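PDB 3LYE: oxaloacetate acetyl hydrolase from Cryphonectria parasitica, which belongs to the phosphoenolpyruvate phosphomutase family and is built around a barrel of the TIM type, with four copies in the assembly. Local coordinates for residues 140-143 and 144-148; 175-178 and 179-183; 261-264 and 265-269. All coordinates share one frame; numbering follows the deposited sequence.

Contact 1 (140-143 and 144-148)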
loop_
_atom_site.group_PDB
_atom_site.type_symbol
_atom_site.label_atom_id
_atom_site.label_comp_id
_atom_site.label_asym_id
_atom_site.label_seq_id
_atom_site.Cartn_x
_atom_site.Cartn_y
_atom_site.Cartn_z
ATOM N N VAL A 140 6.469 -4.707 -29.563
ATOM C CA VAL A 140 7.631 -3.864 -29.766
ATOM C C VAL A 140 8.574 -4.614 -30.693
ATOM O O VAL A 140 8.328 -5.760 -31.061
ATOM C CB VAL A 140 8.360 -3.536 -28.436
ATOM C CG1 VAL A 140 7.456 -2.732 -27.499
ATOM C CG2 VAL A 140 8.865 -4.812 -27.751
ATOM N N SER A 141 9.637 -3.948 -31.121
ATOM C CA SER A 141 10.593 -4.591 -31.991
ATOM C C SER A 141 11.300 -5.746 -31.264
ATOM O O SER A 141 11.321 -5.817 -30.038
ATOM C CB SER A 141 11.629 -3.578 -32.446
ATOM O OG SER A 141 12.460 -3.214 -31.378
ATOM N N ARG A 142 11.921 -6.632 -32.026
ATOM C CA ARG A 142 12.612 -7.753 -31.440
ATOM C C ARG A 142 13.699 -7.246 -30.487
ATOM O O ARG A 142 13.841 -7.721 -29.348
ATOM C CB ARG A 142 13.207 -8.636 -32.525
ATOM C CG ARG A 142 13.714 -9.920 -31.952
ATOM C CD ARG A 142 14.291 -10.852 -32.987
ATOM N NE ARG A 142 13.382 -11.206 -34.068
ATOM C CZ ARG A 142 13.788 -11.845 -35.162
ATOM N NH1 ARG A 142 15.062 -12.178 -35.282
ATOM N NH2 ARG A 142 12.942 -12.141 -36.134
ATOM N N ASP A 143 14.458 -6.252 -30.929
ATOM C CA ASP A 143 15.519 -5.708 -30.082
ATOM C C ASP A 143 14.958 -5.092 -28.785
ATOM O O ASP A 143 15.533 -5.263 -27.728
ATOM C CB ASP A 143 16.304 -4.667 -30.853
ATOM C CG ASP A 143 17.408 -5.272 -31.734
ATOM O OD1 ASP A 143 17.926 -4.510 -32.574
ATOM O OD2 ASP A 143 17.763 -6.474 -31.604
ATOM N N GLU A 144 13.865 -4.348 -28.873
ATOM C CA GLU A 144 13.262 -3.730 -27.693
ATOM C C GLU A 144 12.787 -4.808 -26.714
ATOM O O GLU A 144 12.859 -4.644 -25.499
ATOM C CB GLU A 144 12.082 -2.848 -28.077
ATOM C CG GLU A 144 12.377 -1.655 -28.971
ATOM C CD GLU A 144 11.098 -0.855 -29.275
ATOM O OE1 GLU A 144 10.720 -0.047 -28.401
ATOM O OE2 GLU A 144 10.450 -1.050 -30.340
ATOM N N TYR A 145 12.274 -5.909 -27.248
ATOM C CA TYR A 145 11.833 -6.992 -26.395
ATOM C C TYR A 145 13.019 -7.639 -25.682
ATOM O O TYR A 145 12.958 -7.934 -24.495
ATOM C CB TYR A 145 11.124 -8.033 -27.220
ATOM C CG TYR A 145 10.767 -9.305 -26.533
ATOM C CD1 TYR A 145 10.025 -9.296 -25.356
ATOM C CD2 TYR A 145 11.081 -10.532 -27.098
ATOM C CE1 TYR A 145 9.639 -10.475 -24.759
ATOM C CE2 TYR A 145 10.674 -11.707 -26.516
ATOM C CZ TYR A 145 9.960 -11.678 -25.351
ATOM O OH TYR A 145 9.566 -12.865 -24.809
ATOM N N LEU A 146 14.115 -7.836 -26.401
ATOM C CA LEU A 146 15.305 -8.448 -25.826
ATOM C C LEU A 146 15.909 -7.574 -24.737
ATOM O O LEU A 146 16.537 -8.114 -23.832
ATOM C CB LEU A 146 16.299 -8.869 -26.881
ATOM C CG LEU A 146 15.755 -9.904 -27.843
ATOM C CD1 LEU A 146 16.751 -10.134 -28.975
ATOM C CD2 LEU A 146 15.428 -11.186 -27.135
ATOM N N VAL A 147 15.721 -6.259 -24.810
ATOM C CA VAL A 147 16.195 -5.353 -23.759
ATOM C C VAL A 147 15.454 -5.779 -22.459
ATOM O O VAL A 147 16.047 -5.841 -21.383
ATOM C CB VAL A 147 15.901 -3.872 -24.091
ATOM C CG1 VAL A 147 16.095 -3.009 -22.868
ATOM C CG2 VAL A 147 16.812 -3.404 -25.188
ATOM N N ARG A 148 14.150 -6.039 -22.561
ATOM C CA ARG A 148 13.378 -6.460 -21.391
ATOM C C ARG A 148 13.880 -7.806 -20.874
ATOM O O ARG A 148 14.141 -7.973 -19.665
ATOM C CB ARG A 148 11.845 -6.489 -21.714
ATOM C CG ARG A 148 11.430 -5.113 -22.357
ATOM C CD ARG A 148 10.137 -4.344 -22.170
ATOM N NE ARG A 148 9.135 -4.924 -22.950
ATOM C CZ ARG A 148 7.988 -4.448 -23.490
ATOM N NH1 ARG A 148 7.619 -3.162 -23.731
ATOM N NH2 ARG A 148 7.247 -5.408 -23.969
#
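One face of the Arg-148 guanidinium is covered by Val-140, whose CG2 stands 4.1 Å off the plane, nearer its margin than its middle. The other methyl, CG1, reaches NH1 of Arg-148 at 3.8 Å, while Gln-125 O and Glu-123 O take hydrogen bonds from NH2 and hold the group in place. Between these two residues helix 142-158 begins with a capping box formed by Ser-141, the N-cap, and Glu-144. Ser-141 N donates to Glu-144 OE2 at 3.1 Å in an almost straight bond (169°) that meets the oxygen from above the carboxylate plane, 45° out of it. The return bond, from Glu-144 N to Ser-141 OG, is less secure because the placement of OG is doubtful. Glu-144 has CG beside its own backbone N (chi1 -62°) and is extended from there on, which brings OE2 back to Ser-141 N, just ahead of the helix. The regular helical bonds follow, from Tyr-145 N to Ser-141 O and from Leu-146 N to Arg-142 O. CG2 of Val-140 also touches the first turn, 3.6 Å from Tyr-145 N and 4.0 Å from Tyr-145 CB.

Contact 2 (175-178 and 179-183)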
loop_
_atom_site.group_PDB
_atom_site.type_symbol
_atom_site.label_atom_id
_atom_site.label_comp_id
_atom_site.label_asym_id
_atom_site.label_seq_id
_atom_site.Cartn_x
_atom_site.Cartn_y
_atom_site.Cartn_z
ATOM N N LEU A 175 2.454 -10.419 -36.538
ATOM C CA LEU A 175 3.668 -10.795 -37.251
ATOM C C LEU A 175 3.779 -12.228 -37.714
ATOM O O LEU A 175 4.611 -12.529 -38.571
ATOM C CB LEU A 175 4.877 -10.448 -36.380
ATOM C CG LEU A 175 4.939 -8.958 -36.047
ATOM C CD1 LEU A 175 6.160 -8.598 -35.179
ATOM C CD2 LEU A 175 4.939 -8.150 -37.342
ATOM N N GLY A 176 2.969 -13.112 -37.160
ATOM C CA GLY A 176 2.996 -14.501 -37.562
ATOM C C GLY A 176 3.797 -15.464 -36.730
ATOM O O GLY A 176 4.563 -15.092 -35.834
ATOM N N TYR A 177 3.625 -16.729 -37.070
ATOM C CA TYR A 177 4.283 -17.822 -36.391
ATOM C C TYR A 177 5.803 -17.796 -36.441
ATOM O O TYR A 177 6.440 -17.876 -35.398
ATOM C CB TYR A 177 3.706 -19.121 -36.912
ATOM C CG TYR A 177 4.290 -20.364 -36.328
ATOM C CD1 TYR A 177 5.308 -21.015 -36.962
ATOM C CD2 TYR A 177 3.821 -20.890 -35.138
ATOM C CE1 TYR A 177 5.840 -22.156 -36.459
ATOM C CE2 TYR A 177 4.345 -22.050 -34.618
ATOM C CZ TYR A 177 5.377 -22.670 -35.283
ATOM O OH TYR A 177 5.946 -23.824 -34.812
ATOM N N GLU A 178 6.387 -17.653 -37.624
ATOM C CA GLU A 178 7.842 -17.623 -37.753
ATOM C C GLU A 178 8.470 -16.583 -36.850
ATOM O O GLU A 178 9.468 -16.863 -36.207
ATOM C CB GLU A 178 8.271 -17.342 -39.205
ATOM C CG GLU A 178 8.308 -18.531 -40.129
ATOM C CD GLU A 178 8.894 -18.162 -41.496
ATOM O OE1 GLU A 178 10.056 -17.671 -41.547
ATOM O OE2 GLU A 178 8.187 -18.362 -42.514
ATOM N N GLU A 179 7.910 -15.375 -36.833
ATOM C CA GLU A 179 8.422 -14.293 -36.000
ATOM C C GLU A 179 8.381 -14.710 -34.528
ATOM O O GLU A 179 9.326 -14.448 -33.797
ATOM C CB GLU A 179 7.609 -13.023 -36.206
ATOM C CG GLU A 179 8.015 -11.845 -35.348
ATOM C CD GLU A 179 9.440 -11.405 -35.576
ATOM O OE1 GLU A 179 10.054 -10.806 -34.677
ATOM O OE2 GLU A 179 9.954 -11.640 -36.674
ATOM N N CYS A 180 7.308 -15.383 -34.112
ATOM C CA CYS A 180 7.189 -15.821 -32.725
ATOM C C CYS A 180 8.305 -16.769 -32.381
ATOM O O CYS A 180 8.933 -16.630 -31.339
ATOM C CB CYS A 180 5.865 -16.537 -32.471
ATOM S SG CYS A 180 4.458 -15.440 -32.417
ATOM N N ILE A 181 8.557 -17.734 -33.257
ATOM C CA ILE A 181 9.605 -18.718 -33.041
ATOM C C ILE A 181 10.979 -18.045 -32.964
ATOM O O ILE A 181 11.793 -18.363 -32.085
ATOM C CB ILE A 181 9.590 -19.795 -34.162
ATOM C CG1 ILE A 181 8.266 -20.582 -34.143
ATOM C CG2 ILE A 181 10.723 -20.765 -33.991
ATOM C CD1 ILE A 181 7.876 -21.150 -32.764
ATOM N N GLU A 182 11.243 -17.091 -33.849
ATOM C CA GLU A 182 12.539 -16.414 -33.827
ATOM C C GLU A 182 12.679 -15.580 -32.543
ATOM O O GLU A 182 13.771 -15.480 -31.971
ATOM C CB GLU A 182 12.729 -15.588 -35.099
ATOM C CG GLU A 182 12.679 -16.454 -36.380
ATOM C CD GLU A 182 13.029 -15.693 -37.642
ATOM O OE1 GLU A 182 13.207 -14.462 -37.557
ATOM O OE2 GLU A 182 13.125 -16.327 -38.719
ATOM N N ARG A 183 11.592 -14.980 -32.081
ATOM C CA ARG A 183 11.648 -14.181 -30.851
ATOM C C ARG A 183 11.917 -15.050 -29.636
ATOM O O ARG A 183 12.650 -14.666 -28.742
ATOM C CB ARG A 183 10.350 -13.429 -30.618
ATOM C CG ARG A 183 10.228 -12.240 -31.481
ATOM C CD ARG A 183 8.921 -11.467 -31.315
ATOM N NE ARG A 183 8.982 -10.314 -32.188
ATOM C CZ ARG A 183 8.772 -9.049 -31.846
ATOM N NH1 ARG A 183 8.368 -8.719 -30.634
ATOM N NH2 ARG A 183 8.931 -8.096 -32.750
HETATM O O HOH W 1 6.082 -14.626 -39.045
HETATM O O HOH W 2 12.042 -19.312 -39.228
#
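Glu-179 and Arg-183, both packed against Leu-175, are joined by a salt bridge one turn apart: NE of Arg-183 donates to Glu-179 OE1 at 2.8 Å and 164°. The bond uses the anti lone pair of OE1, and the oxygen lies close to the guanidinium plane, so the carboxylate meets this group at its edge. Arg-183 NH1 has a second acidic partner in Asp-124, and OE2 of Glu-179 also pairs with Arg-142. A bend in the Glu-179 chain (chi2 60°) carries the acid along the helix toward Arg-183. Water 1 bridges Leu-175 O and Glu-179 N, donating to the carbonyl and accepting from the amide at 3.0 Å. The backbone bonds of the first turns start with Cys-180 N to Gly-176 O at 3.3 Å. Next comes Ile-181 N to Tyr-177 O, tighter at 3.0 Å. Gly-176 is the first residue after the short helix 172-175 and the N-cap of helix 177-189; its phi of 97° and extended psi bring the CB position up against Leu-175 O. In this barrel of TIM type, helix 177-189 lies against strands 164-169 and 194-197, which Cys-180 touches at Thr-169 and Leu-197. On another side, Ile-181 CG1 makes a CH-pi contact over one face of the Tyr-177 ring, 3.9 Å from its centroid. The same ring packs on Gln-205, Ala-208 and Ala-212 of helix 203-213. CB of Leu-175, whose side chain runs alongside Glu-179, touches CG of the acid at 3.6 Å, and its CD1 comes within 3.7 Å of Arg-183 NH2.

Contact 3 (261-264 and 265-269)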
loop_
_atom_site.group_PDB
_atom_site.type_symbol
_atom_site.label_atom_id
_atom_site.label_comp_id
_atom_site.label_asym_id
_atom_site.label_seq_id
_atom_site.Cartn_x
_atom_site.Cartn_y
_atom_site.Cartn_z
ATOM N N THR A 261 -26.224 -15.603 -7.312
ATOM C CA THR A 261 -26.631 -15.443 -5.925
ATOM C C THR A 261 -27.256 -14.088 -5.676
ATOM O O THR A 261 -28.284 -13.946 -5.013
ATOM C CB THR A 261 -25.454 -15.657 -4.987
ATOM O OG1 THR A 261 -25.000 -17.007 -5.105
ATOM C CG2 THR A 261 -25.840 -15.383 -3.557
ATOM N N LEU A 262 -26.623 -13.048 -6.200
ATOM C CA LEU A 262 -27.135 -11.689 -6.009
ATOM C C LEU A 262 -28.476 -11.481 -6.721
ATOM O O LEU A 262 -29.313 -10.713 -6.255
ATOM C CB LEU A 262 -26.068 -10.669 -6.389
ATOM C CG LEU A 262 -24.859 -10.616 -5.469
ATOM C CD1 LEU A 262 -23.948 -9.519 -5.995
ATOM C CD2 LEU A 262 -25.332 -10.364 -4.037
ATOM N N VAL A 263 -28.691 -12.156 -7.843
ATOM C CA VAL A 263 -29.980 -12.052 -8.559
ATOM C C VAL A 263 -31.038 -12.671 -7.622
ATOM O O VAL A 263 -32.139 -12.158 -7.492
ATOM C CB VAL A 263 -29.940 -12.772 -9.925
ATOM C CG1 VAL A 263 -31.353 -13.043 -10.444
ATOM C CG2 VAL A 263 -29.177 -11.937 -10.916
ATOM N N ARG A 264 -30.715 -13.794 -6.990
ATOM C CA ARG A 264 -31.636 -14.451 -6.054
ATOM C C ARG A 264 -31.921 -13.510 -4.884
ATOM O O ARG A 264 -33.053 -13.396 -4.448
ATOM C CB ARG A 264 -31.043 -15.767 -5.541
ATOM C CG ARG A 264 -31.964 -16.581 -4.662
ATOM C CD ARG A 264 -31.236 -17.787 -4.116
ATOM N NE ARG A 264 -30.730 -18.582 -5.224
ATOM C CZ ARG A 264 -29.464 -18.937 -5.455
ATOM N NH1 ARG A 264 -28.452 -18.676 -4.633
ATOM N NH2 ARG A 264 -29.234 -19.630 -6.542
ATOM N N LEU A 265 -30.908 -12.845 -4.340
ATOM C CA LEU A 265 -31.155 -11.936 -3.238
ATOM C C LEU A 265 -32.041 -10.780 -3.689
ATOM O O LEU A 265 -33.002 -10.406 -3.017
ATOM C CB LEU A 265 -29.832 -11.379 -2.707
ATOM C CG LEU A 265 -29.949 -10.303 -1.629
ATOM C CD1 LEU A 265 -30.681 -10.865 -0.441
ATOM C CD2 LEU A 265 -28.570 -9.840 -1.290
ATOM N N ARG A 266 -31.763 -10.245 -4.858
ATOM C CA ARG A 266 -32.535 -9.127 -5.353
ATOM C C ARG A 266 -34.001 -9.445 -5.608
ATOM O O ARG A 266 -34.887 -8.683 -5.232
ATOM C CB ARG A 266 -31.924 -8.635 -6.691
ATOM C CG ARG A 266 -32.579 -7.351 -7.240
ATOM C CD ARG A 266 -32.063 -6.968 -8.618
ATOM N NE ARG A 266 -32.484 -7.982 -9.568
ATOM C CZ ARG A 266 -31.955 -8.189 -10.771
ATOM N NH1 ARG A 266 -30.952 -7.428 -11.228
ATOM N NH2 ARG A 266 -32.452 -9.167 -11.513
ATOM N N ASP A 267 -34.230 -10.604 -6.205
ATOM C CA ASP A 267 -35.586 -11.003 -6.579
ATOM C C ASP A 267 -36.371 -11.874 -5.636
ATOM O O ASP A 267 -37.599 -11.907 -5.718
ATOM C CB ASP A 267 -35.485 -11.707 -7.943
ATOM C CG ASP A 267 -35.020 -10.776 -9.058
ATOM O OD1 ASP A 267 -34.993 -9.546 -8.853
ATOM O OD2 ASP A 267 -34.639 -11.277 -10.140
ATOM N N HIS A 268 -35.688 -12.532 -4.709
ATOM C CA HIS A 268 -36.324 -13.423 -3.752
ATOM C C HIS A 268 -36.062 -13.095 -2.299
ATOM O O HIS A 268 -36.670 -13.717 -1.433
ATOM C CB HIS A 268 -35.992 -14.877 -4.076
ATOM C CG HIS A 268 -36.444 -15.291 -5.437
ATOM N ND1 HIS A 268 -37.763 -15.535 -5.738
ATOM C CD2 HIS A 268 -35.761 -15.449 -6.593
ATOM C CE1 HIS A 268 -37.868 -15.848 -7.015
ATOM N NE2 HIS A 268 -36.666 -15.801 -7.557
ATOM N N GLY A 269 -35.117 -12.193 -2.020
ATOM C CA GLY A 269 -34.888 -11.816 -0.642
ATOM C C GLY A 269 -34.101 -12.731 0.247
ATOM O O GLY A 269 -34.147 -12.566 1.468
#
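Leu-265 takes up the helix with its backbone N bonded to Thr-261 O at 2.9 Å, and its CD2 methyl lies 4.3 Å from CD2 of Leu-262, a loose apolar contact. Arg-266 continues the pattern: its N donates to Leu-262 O, and its CB rests against that same carbonyl oxygen. Its chain stays extended through CD and then bends at chi3 (66°), which brings the guanidinium alongside the next residue in sequence. There NE donates to Asp-267 OD1 at 3.0 Å, nearly straight at 170°, with the oxygen in the guanidinium plane although the approach is from above the carboxylate plane. A weak second bond, NH2 of Arg-266 to OD2 of Asp-267 at 3.3 Å, makes the salt bridge two-pronged. Asp-267 N bonds to Val-263 O, and OD2 of the acid reaches Val-263 CG1 at 3.7 Å, so the valine methyl lies against the charged pair. At His-268 the last turn closes through a 2.8 Å bond from its N to Arg-264 O, and CB of the histidine leans on this oxygen at 3.3 Å. Gly-269 is the first residue out of helical geometry; with positive phi (78°) it ends helix 251-268, its N still donating to Leu-265 O, while Arg-264 NH1 reaches over to Val-271 O beyond the turn. The helix follows strand 243-247 but packs on a third subunit: Leu-262 and Val-263 meet Leu-44 just after that subunit's helix 35-43, Arg-266 NH1 bonds to Leu-44 O there, and Leu-265 lies on Phe-246 of its strand 243-247, consistent with the helix swapping known in this superfamily.

How the contacts relate
From the N terminus, the three contacts come in series; none nests within or crosses another, and each is local, confined to about two turns at one end of a helix and closing no long loop. Contact 1 starts helix 142-158, contact 2 starts helix 177-189 after strand 164-169, and contact 3 ends helix 251-268. Contacts 1 and 2, with centres 13 Å apart, meet directly: Arg-142 NH2 is 2.7 Å from Glu-182 OE1 in a salt bridge, and Val-140 O lies 2.9 Å from Arg-183 NH2, a probable hydrogen bond. Together they tie two helix beginnings on one side of the barrel. Contact 3 stands apart, its centre about 50 Å from both, and faces another subunit.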